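Local coordinates for putative acetamidase/formamidase (Yersinia enterocolitica subsp. palearctica serotype O:3, PDB 5UBU) that is an acetamidase, a hydrolase that probably cleaves the carbon-nitrogen bonds of small linear amides, at the interface of chains A and B and the interface of chains A and C. Residues are numbered along the deposited sequence; one frame, centred on the assembly and turned at random. Chains: chain A/B/C, Putative acetamidase/formamidase.

Contact 1: the interface of chains A and B. Residues chain A 38-39, 83; chain B 178-180.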
ATOM      1  N   TYR A  38      10.995 -26.767   1.352  1.00 33.38           N
ATOM      2  CA  TYR A  38      10.987 -25.308   1.313  1.00 33.20           C
ATOM      3  C   TYR A  38       9.938 -24.770   0.326  1.00 32.67           C
ATOM      4  O   TYR A  38       9.895 -23.566   0.063  1.00 32.96           O
ATOM      5  CB  TYR A  38      12.393 -24.777   1.020  1.00 34.59           C
ATOM      6  CG  TYR A  38      13.327 -24.985   2.186  1.00 35.53           C
ATOM      7  CD1 TYR A  38      13.411 -24.026   3.201  1.00 36.05           C
ATOM      8  CD2 TYR A  38      14.099 -26.144   2.307  1.00 36.15           C
ATOM      9  CE1 TYR A  38      14.249 -24.198   4.289  1.00 36.30           C
ATOM     10  CE2 TYR A  38      14.935 -26.331   3.399  1.00 36.79           C
ATOM     11  CZ  TYR A  38      15.005 -25.351   4.385  1.00 37.11           C
ATOM     12  OH  TYR A  38      15.832 -25.495   5.472  1.00 38.53           O
ATOM     13  N   THR A  39       9.114 -25.672  -0.223  1.00 31.59           N
ATOM     14  CA  THR A  39       8.012 -25.299  -1.113  1.00 30.85           C
ATOM     15  C   THR A  39       6.836 -26.212  -0.752  1.00 30.48           C
ATOM     16  O   THR A  39       7.023 -27.395  -0.468  1.00 31.23           O
ATOM     17  CB  THR A  39       8.375 -25.337  -2.617  1.00 31.01           C
ATOM     18  OG1 THR A  39       7.332 -24.721  -3.378  1.00 30.16           O
ATOM     19  CG2 THR A  39       8.610 -26.743  -3.115  1.00 31.47           C
ATOM     20  N   PHE A  83      14.922 -19.362   1.532  1.00 40.17           N
ATOM     21  CA  PHE A  83      14.976 -20.718   2.096  1.00 39.38           C
ATOM     22  C   PHE A  83      15.052 -20.765   3.619  1.00 38.48           C
ATOM     23  O   PHE A  83      16.108 -20.977   4.202  1.00 39.42           O
ATOM     24  CB  PHE A  83      16.106 -21.549   1.466  1.00 40.08           C
ATOM     25  CG  PHE A  83      15.955 -21.738  -0.024  1.00 40.91           C
ATOM     26  CD1 PHE A  83      15.231 -22.804  -0.530  1.00 40.28           C
ATOM     27  CD2 PHE A  83      16.530 -20.834  -0.928  1.00 41.50           C
ATOM     28  CE1 PHE A  83      15.074 -22.966  -1.897  1.00 41.04           C
ATOM     29  CE2 PHE A  83      16.374 -20.997  -2.291  1.00 41.91           C
ATOM     30  CZ  PHE A  83      15.646 -22.065  -2.776  1.00 41.59           C
TER
ATOM     31  N   GLU B 178      13.181 -21.980  -9.068  1.00 28.74           N
ATOM     32  CA  GLU B 178      14.000 -23.134  -8.724  1.00 29.78           C
ATOM     33  C   GLU B 178      13.157 -24.324  -8.276  1.00 30.15           C
ATOM     34  O   GLU B 178      13.295 -25.413  -8.809  1.00 29.99           O
ATOM     35  CB  GLU B 178      15.021 -22.765  -7.649  1.00 30.18           C
ATOM     36  CG  GLU B 178      16.008 -23.879  -7.343  1.00 31.26           C
ATOM     37  CD  GLU B 178      17.048 -23.478  -6.314  1.00 32.71           C
ATOM     38  OE1 GLU B 178      17.716 -24.402  -5.784  1.00 35.64           O
ATOM     39  OE2 GLU B 178      17.179 -22.265  -6.001  1.00 31.51           O
ATOM     40  N   ILE B 179      12.282 -24.091  -7.299  1.00 30.59           N
ATOM     41  CA  ILE B 179      11.409 -25.136  -6.740  1.00 31.42           C
ATOM     42  C   ILE B 179       9.927 -24.785  -6.712  1.00 31.53           C
ATOM     43  O   ILE B 179       9.099 -25.683  -6.637  1.00 31.95           O
ATOM     44  CB  ILE B 179      11.845 -25.588  -5.318  1.00 32.02           C
ATOM     45  CG1 ILE B 179      11.726 -24.433  -4.304  1.00 32.13           C
ATOM     46  CG2 ILE B 179      13.265 -26.140  -5.359  1.00 31.65           C
ATOM     47  CD1 ILE B 179      12.062 -24.791  -2.871  1.00 32.73           C
ATOM     48  N   ASP B 180       9.592 -23.492  -6.743  1.00 31.53           N
ATOM     49  CA  ASP B 180       8.187 -23.081  -6.736  1.00 31.89           C
ATOM     50  C   ASP B 180       7.539 -23.228  -8.101  1.00 31.28           C
ATOM     51  O   ASP B 180       8.221 -23.355  -9.110  1.00 30.62           O
ATOM     52  CB  ASP B 180       8.053 -21.618  -6.300  1.00 32.75           C
ATOM     53  CG  ASP B 180       8.320 -21.408  -4.815  1.00 35.05           C
ATOM     54  OD1 ASP B 180       8.674 -22.375  -4.091  1.00 36.71           O
ATOM     55  OD2 ASP B 180       8.130 -20.250  -4.360  1.00 36.73           O
TER
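In this acetamidase/formamidase-family protein, a loop of chain B, between strands 172-175 and 182-183, packs against two stretches of chain A: A:Tyr38 with A:Thr39 at the start of strand 39-40, and the loop residue A:Phe83. Chain A buries 60 Å² of B:Ile179, the largest share in the patch. Its CG1 takes the crowded position between the backbone N and the carbonyl carbon (chi1 64°), and the extended chain beyond it carries CD1 forward among three chain A groups. That methyl lies 3.7 Å from the ring carbon CE1 of A:Phe83. CD1 is also 3.7 Å from CB of A:Thr39 and 3.9 Å from CB of A:Tyr38.

The patch and its chain-exchanged twin help build the two-fold A-B interface of the deposited assembly, possibly a biological one. A:Thr39 holds OG1 anti to its backbone N (chi1 -169°), which points the hydroxyl at the carboxylate of B:Asp180. OG1 donates a hydrogen bond of 2.8 Å to OD1 of B:Asp180, arriving 44° above the carboxylate plane. The two side chains run antiparallel alongside one another, while CG2 of A:Thr39 lies 3.7 Å from the carbonyl O of B:Ile179.

B:Glu178 reaches the A:Phe83 ring from the other end of the chain B segment. Its extended chain brings OE2 to 3.6 Å from the ring tip, CZ of A:Phe83, with carboxylate and ring steeply inclined. In chain A, CG of A:Tyr38 sits at the edge of the same phenyl ring, in its plane.

Contact 2: the interface of chains A and B. Residues chain A 271-272, 275, 278-279; chain B 134-135, 271.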
ATOM      1  N   ARG A 271      -0.592  -8.021   0.512  1.00 31.01           N
ATOM      2  CA  ARG A 271       0.076  -6.730   0.575  1.00 32.02           C
ATOM      3  C   ARG A 271      -0.748  -5.830  -0.347  1.00 33.05           C
ATOM      4  O   ARG A 271      -1.162  -6.293  -1.415  1.00 33.76           O
ATOM      5  CB  ARG A 271       1.518  -6.746   0.094  1.00 32.77           C
ATOM      6  CG  ARG A 271       2.491  -7.493   0.988  1.00 32.77           C
ATOM      7  CD  ARG A 271       3.923  -7.085   0.645  1.00 33.77           C
ATOM      8  NE  ARG A 271       4.910  -7.742   1.494  1.00 33.70           N
ATOM      9  CZ  ARG A 271       6.194  -7.390   1.587  1.00 34.97           C
ATOM     10  NH1 ARG A 271       6.664  -6.343   0.902  1.00 36.40           N
ATOM     11  NH2 ARG A 271       7.015  -8.068   2.402  1.00 34.58           N
ATOM     12  N   PRO A 272      -0.993  -4.570   0.017  1.00 33.41           N
ATOM     13  CA  PRO A 272      -0.519  -3.951   1.257  1.00 33.25           C
ATOM     14  C   PRO A 272      -1.268  -4.473   2.483  1.00 32.16           C
ATOM     15  O   PRO A 272      -2.190  -5.285   2.336  1.00 31.63           O
ATOM     16  CB  PRO A 272      -0.774  -2.466   1.013  1.00 34.49           C
ATOM     17  CG  PRO A 272      -1.949  -2.443   0.093  1.00 34.95           C
ATOM     18  CD  PRO A 272      -1.792  -3.639  -0.796  1.00 34.37           C
ATOM     19  N   ASP A 275      -5.224  -4.587   2.556  1.00 33.41           N
ATOM     20  CA  ASP A 275      -5.908  -5.645   1.810  1.00 33.09           C
ATOM     21  C   ASP A 275      -5.929  -6.949   2.598  1.00 32.01           C
ATOM     22  O   ASP A 275      -6.893  -7.714   2.491  1.00 32.06           O
ATOM     23  CB  ASP A 275      -5.337  -5.817   0.406  1.00 33.60           C
ATOM     24  CG  ASP A 275      -5.801  -4.715  -0.563  1.00 35.37           C
ATOM     25  OD1 ASP A 275      -6.659  -3.878  -0.188  1.00 36.31           O
ATOM     26  OD2 ASP A 275      -5.313  -4.684  -1.727  1.00 36.22           O
ATOM     27  N   ARG A 278      -8.764  -6.367   4.906  1.00 31.58           N
ATOM     28  CA  ARG A 278     -10.049  -6.435   4.180  1.00 32.35           C
ATOM     29  C   ARG A 278     -10.480  -7.875   3.963  1.00 32.02           C
ATOM     30  O   ARG A 278     -11.632  -8.233   4.207  1.00 32.28           O
ATOM     31  CB  ARG A 278      -9.956  -5.730   2.837  1.00 32.90           C
ATOM     32  CG  ARG A 278     -10.081  -4.236   2.943  1.00 33.71           C
ATOM     33  CD  ARG A 278      -9.604  -3.558   1.685  1.00 34.45           C
ATOM     34  NE  ARG A 278      -9.796  -2.118   1.772  1.00 35.50           N
ATOM     35  CZ  ARG A 278      -9.093  -1.211   1.097  1.00 36.44           C
ATOM     36  NH1 ARG A 278      -8.074  -1.564   0.312  1.00 36.20           N
ATOM     37  NH2 ARG A 278      -9.374   0.078   1.262  1.00 37.69           N
ATOM     38  N   ILE A 279      -9.532  -8.678   3.492  1.00 31.28           N
ATOM     39  CA  ILE A 279      -9.735 -10.105   3.243  1.00 30.83           C
ATOM     40  C   ILE A 279     -10.237 -10.820   4.501  1.00 30.85           C
ATOM     41  O   ILE A 279     -11.209 -11.580   4.442  1.00 31.48           O
ATOM     42  CB  ILE A 279      -8.427 -10.746   2.752  1.00 29.80           C
ATOM     43  CG1 ILE A 279      -8.141 -10.293   1.314  1.00 30.21           C
ATOM     44  CG2 ILE A 279      -8.529 -12.254   2.763  1.00 29.68           C
ATOM     45  CD1 ILE A 279      -6.761 -10.627   0.814  1.00 29.74           C
TER
ATOM     46  N   LEU B 134      -8.670  -9.826  -3.536  1.00 43.02           N
ATOM     47  CA  LEU B 134      -7.496  -9.343  -2.798  1.00 43.09           C
ATOM     48  C   LEU B 134      -7.859  -8.002  -2.143  1.00 43.36           C
ATOM     49  O   LEU B 134      -7.655  -7.820  -0.933  1.00 43.73           O
ATOM     50  CB  LEU B 134      -6.277  -9.235  -3.716  1.00 42.36           C
ATOM     51  CG  LEU B 134      -5.858 -10.588  -4.315  1.00 42.36           C
ATOM     52  CD1 LEU B 134      -4.755 -10.417  -5.351  1.00 41.73           C
ATOM     53  CD2 LEU B 134      -5.448 -11.569  -3.214  1.00 43.20           C
ATOM     54  N   THR B 135      -8.402  -7.080  -2.939  1.00 43.24           N
ATOM     55  CA  THR B 135      -8.883  -5.790  -2.429  1.00 43.75           C
ATOM     56  C   THR B 135     -10.368  -6.091  -2.155  1.00 44.65           C
ATOM     57  O   THR B 135     -11.256  -5.640  -2.867  1.00 44.72           O
ATOM     58  CB  THR B 135      -8.676  -4.658  -3.453  1.00 43.30           C
ATOM     59  OG1 THR B 135      -7.296  -4.579  -3.793  1.00 42.90           O
ATOM     60  CG2 THR B 135      -9.097  -3.333  -2.886  1.00 43.72           C
ATOM     61  N   ARG B 271       3.237  -5.661  -4.699  1.00 31.28           N
ATOM     62  CA  ARG B 271       2.155  -4.851  -4.143  1.00 33.04           C
ATOM     63  C   ARG B 271       2.703  -4.356  -2.805  1.00 33.19           C
ATOM     64  O   ARG B 271       3.353  -5.135  -2.102  1.00 33.61           O
ATOM     65  CB  ARG B 271       0.856  -5.613  -3.895  1.00 34.61           C
ATOM     66  CG  ARG B 271       0.128  -6.090  -5.139  1.00 35.56           C
ATOM     67  CD  ARG B 271      -1.304  -6.461  -4.790  1.00 37.62           C
ATOM     68  NE  ARG B 271      -2.089  -6.856  -5.961  1.00 38.80           N
ATOM     69  CZ  ARG B 271      -3.418  -6.983  -5.989  1.00 40.92           C
ATOM     70  NH1 ARG B 271      -4.144  -6.718  -4.908  1.00 42.84           N
ATOM     71  NH2 ARG B 271      -4.032  -7.351  -7.120  1.00 41.48           N
TER
HETATM   72  O   HOH W   1       5.998  -5.101  -1.269  1.00 38.80           O
HETATM   73  O   HOH W   2      -3.889  -6.650  -2.380  1.00 43.26           O
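Carboxylate oxygen OD2 of A:Asp275 is gripped from chain B by a hydroxyl and, through water, by a guanidinium. OG1 of B:Thr135 donates to it at 2.9 Å, approaching 46° above the carboxylate plane. Water 2 lies 2.5 Å from OD2 of A:Asp275 and also pairs with the backbone O of A:Arg271 and with NH1 of B:Arg271. NH1 of B:Arg271 is itself 4.0 Å from OD2 of A:Asp275, a long salt bridge that water 2 supplements.

The other carboxylate oxygen is held within chain A. NH1 of A:Arg278 donates to OD1 of A:Asp275 at 2.8 Å (153° at H), nearly along the C-O axis and close to the guanidinium plane. This bond helps fix the rotation of the carboxylate, with OD2 turned to chain B. A:Asp275 lies in the first turn of helix 273-291, whose N-terminal end, like the two arginines, would be expected to favour its negative charge.

Apolar contact is slight: CD1 of A:Ile279 packs 3.9 Å from CA of B:Leu134. The two Arg271 residues pass antiparallel about the two-fold axis of this possibly biological interface, each with CG anti to its carbonyl carbon (chi1 near -69°). CB of B:Arg271, with 57 Å² of the residue buried, lies 3.3 Å from O of A:Arg271, and the twin contact matches. Water 1, the counterpart of water 2, joins NH1 of A:Arg271 to O of B:Arg271. Within chain B, CD1 of B:Leu134 sits over the rim of one B:Arg271 guanidinium face, 3.4 Å above its plane.

Contact 3: the interface of chains A and C. Residues chain A 158, 164, 224-226, 235; chain C 301-302, 305-306.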
ATOM      1  N   TRP A 158      15.163 -14.443  27.711  1.00 36.25           N
ATOM      2  CA  TRP A 158      15.641 -13.405  26.794  1.00 36.05           C
ATOM      3  C   TRP A 158      16.885 -12.685  27.286  1.00 37.45           C
ATOM      4  O   TRP A 158      17.823 -12.491  26.521  1.00 37.82           O
ATOM      5  CB  TRP A 158      14.526 -12.375  26.507  1.00 35.38           C
ATOM      6  CG  TRP A 158      14.925 -11.363  25.494  1.00 35.70           C
ATOM      7  CD1 TRP A 158      15.447 -10.124  25.730  1.00 37.17           C
ATOM      8  CD2 TRP A 158      14.892 -11.526  24.076  1.00 35.53           C
ATOM      9  NE1 TRP A 158      15.725  -9.499  24.537  1.00 38.28           N
ATOM     10  CE2 TRP A 158      15.400 -10.346  23.507  1.00 37.17           C
ATOM     11  CE3 TRP A 158      14.494 -12.565  23.233  1.00 35.30           C
ATOM     12  CZ2 TRP A 158      15.506 -10.167  22.129  1.00 38.14           C
ATOM     13  CZ3 TRP A 158      14.609 -12.396  21.863  1.00 36.32           C
ATOM     14  CH2 TRP A 158      15.112 -11.208  21.323  1.00 37.82           C
ATOM     15  N   LEU A 164      10.563 -13.890  29.441  1.00 40.23           N
ATOM     16  CA  LEU A 164       9.246 -13.930  28.818  1.00 40.10           C
ATOM     17  C   LEU A 164       8.532 -15.259  29.044  1.00 40.85           C
ATOM     18  O   LEU A 164       9.190 -16.302  29.162  1.00 42.22           O
ATOM     19  CB  LEU A 164       9.391 -13.703  27.317  1.00 37.72           C
ATOM     20  CG  LEU A 164      10.182 -12.466  26.905  1.00 37.62           C
ATOM     21  CD1 LEU A 164      10.187 -12.361  25.386  1.00 37.51           C
ATOM     22  CD2 LEU A 164       9.602 -11.203  27.520  1.00 38.59           C
ATOM     23  N   CYS A 224       7.646 -17.779  21.303  1.00 38.31           N
ATOM     24  CA  CYS A 224       6.873 -16.575  21.581  1.00 38.06           C
ATOM     25  C   CYS A 224       6.939 -15.698  20.343  1.00 36.39           C
ATOM     26  O   CYS A 224       7.766 -15.951  19.484  1.00 35.84           O
ATOM     27  CB  CYS A 224       7.463 -15.834  22.787  1.00 39.88           C
ATOM     28  SG  CYS A 224       9.236 -15.515  22.644  1.00 41.03           S
ATOM     29  N   GLN A 225       6.067 -14.692  20.240  1.00 35.65           N
ATOM     30  CA  GLN A 225       6.088 -13.759  19.101  1.00 34.10           C
ATOM     31  C   GLN A 225       5.216 -12.536  19.336  1.00 33.86           C
ATOM     32  O   GLN A 225       4.103 -12.641  19.844  1.00 33.74           O
ATOM     33  CB  GLN A 225       5.609 -14.422  17.798  1.00 32.69           C
ATOM     34  CG  GLN A 225       5.628 -13.512  16.578  1.00 31.69           C
ATOM     35  CD  GLN A 225       4.921 -14.098  15.383  1.00 30.68           C
ATOM     36  OE1 GLN A 225       5.193 -15.221  14.973  1.00 30.83           O
ATOM     37  NE2 GLN A 225       4.032 -13.315  14.787  1.00 30.38           N
ATOM     38  N   GLY A 226       5.720 -11.385  18.903  1.00 33.77           N
ATOM     39  CA  GLY A 226       4.987 -10.140  19.006  1.00 34.28           C
ATOM     40  C   GLY A 226       4.093  -9.955  17.782  1.00 33.47           C
ATOM     41  O   GLY A 226       4.260 -10.626  16.758  1.00 32.29           O
ATOM     42  N   VAL A 235      11.219 -16.130  18.340  1.00 37.27           N
ATOM     43  CA  VAL A 235      12.208 -16.991  18.991  1.00 38.11           C
ATOM     44  C   VAL A 235      11.998 -18.342  18.312  1.00 36.89           C
ATOM     45  O   VAL A 235      11.130 -19.107  18.693  1.00 36.70           O
ATOM     46  CB  VAL A 235      12.057 -17.053  20.533  1.00 39.53           C
ATOM     47  CG1 VAL A 235      12.951 -18.123  21.134  1.00 40.55           C
ATOM     48  CG2 VAL A 235      12.365 -15.693  21.144  1.00 40.09           C
TER
HETATM   49  N   MSE C 301      14.333  -6.314  18.622  1.00 36.00           N
HETATM   50  CA  MSE C 301      14.194  -7.768  18.660  1.00 37.15           C
HETATM   51  C   MSE C 301      13.272  -8.197  19.764  1.00 37.47           C
HETATM   52  O   MSE C 301      12.594  -9.204  19.626  1.00 37.53           O
HETATM   53  CB  MSE C 301      15.555  -8.424  18.804  1.00 39.66           C
HETATM   54  CG  MSE C 301      16.394  -8.179  17.556  1.00 40.27           C
HETATM   55 SE   MSE C 301      18.188  -8.974  17.767  1.00 45.29          SE
HETATM   56  CE  MSE C 301      17.830 -10.900  17.652  1.00 45.60           C
ATOM     57  N   LEU C 302      13.230  -7.446  20.865  1.00 37.97           N
ATOM     58  CA  LEU C 302      12.342  -7.795  21.982  1.00 38.66           C
ATOM     59  C   LEU C 302      10.880  -7.574  21.588  1.00 37.30           C
ATOM     60  O   LEU C 302      10.020  -8.392  21.926  1.00 37.38           O
ATOM     61  CB  LEU C 302      12.666  -6.987  23.254  1.00 39.55           C
ATOM     62  CG  LEU C 302      11.808  -7.319  24.479  1.00 40.60           C
ATOM     63  CD1 LEU C 302      12.049  -8.745  24.937  1.00 42.24           C
ATOM     64  CD2 LEU C 302      12.079  -6.360  25.619  1.00 41.85           C
ATOM     65  N   GLN C 305       8.888 -10.062  19.934  1.00 38.31           N
ATOM     66  CA  GLN C 305       8.420 -11.145  20.807  1.00 39.93           C
ATOM     67  C   GLN C 305       7.269 -10.702  21.738  1.00 40.42           C
ATOM     68  O   GLN C 305       6.439 -11.530  22.121  1.00 41.29           O
ATOM     69  CB  GLN C 305       9.567 -11.646  21.711  1.00 41.50           C
ATOM     70  CG  GLN C 305      10.936 -11.786  21.050  1.00 41.50           C
ATOM     71  CD  GLN C 305      10.928 -12.629  19.798  1.00 41.00           C
ATOM     72  OE1 GLN C 305      10.126 -13.558  19.659  1.00 41.37           O
ATOM     73  NE2 GLN C 305      11.845 -12.326  18.882  1.00 40.39           N
ATOM     74  N   CYS C 306       7.224  -9.407  22.086  1.00 39.98           N
ATOM     75  CA  CYS C 306       6.234  -8.869  23.041  1.00 40.77           C
ATOM     76  C   CYS C 306       5.360  -7.727  22.579  1.00 39.37           C
ATOM     77  O   CYS C 306       4.428  -7.341  23.287  1.00 39.80           O
ATOM     78  CB  CYS C 306       6.987  -8.329  24.250  1.00 42.38           C
ATOM     79  SG  CYS C 306       8.088  -9.542  24.937  1.00 45.74           S
TER
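With CG anti to its carbonyl carbon (chi1 -41°) and a bend at the next bond (chi2 -53°), C:Gln305 turns its amide among A:Trp158, A:Cys224 and A:Val235, while A:Trp158 swings its indole, CG anti to the backbone N, over the same helix 296-306. Chain A buries 73 Å² of C:Gln305, more than of any other residue in the patch.

The indole is met at separate places. Over the face of its five-membered ring lies CD1 of C:Leu302, 3.7 Å from the ring centroid, a CH-pi contact. At the six-membered end, CZ2 of A:Trp158 touches CB of the selenomethionine C:Met301 at 3.8 Å, and CZ3 lies 3.8 Å from CG of C:Gln305. The C:Gln305 amide is inclined 32° to the indole; NE2 donates back to the carbonyl O of C:Met301 at 3.3 Å, a bond within the helix that helps set the amide's rotation.

OE1 of C:Gln305 lies near N of A:Val235, whose N-H points elsewhere, so the pair is not a hydrogen bond; at most a weak bond comes to OE1 of C:Gln305 from SG of A:Cys224 at 3.7 Å. CG2 of A:Val235 packs on CD of C:Gln305 at 3.6 Å. Beyond this, SG of C:Cys306 contacts CD2 of A:Leu164 at 3.4 Å.

A:Val235 precedes the sodium ligand A:Glu236 and A:Cys224 follows A:His222 by two residues, so this mainly apolar A-C contact may help hold the segments around the sodium sites.

Contacts 1 and 2 belong to the same A-B interface, their C-alpha centres about 24 Å apart, and share no residues, so they anchor it at separate points. Contact 3 lies about 28 Å from contact 1 and 27 Å from contact 2, on the A-C interface. Chain A thus meets two partners through different surfaces, each interface two-fold symmetric. Neighbouring helices divide the work: helix 273-291 serves contact 2, and helix 296-306 serves contact 3. With four copies in the deposited assembly, this pattern is compatible with a tetramer of dihedral type, although the structure alone does not establish the state in solution.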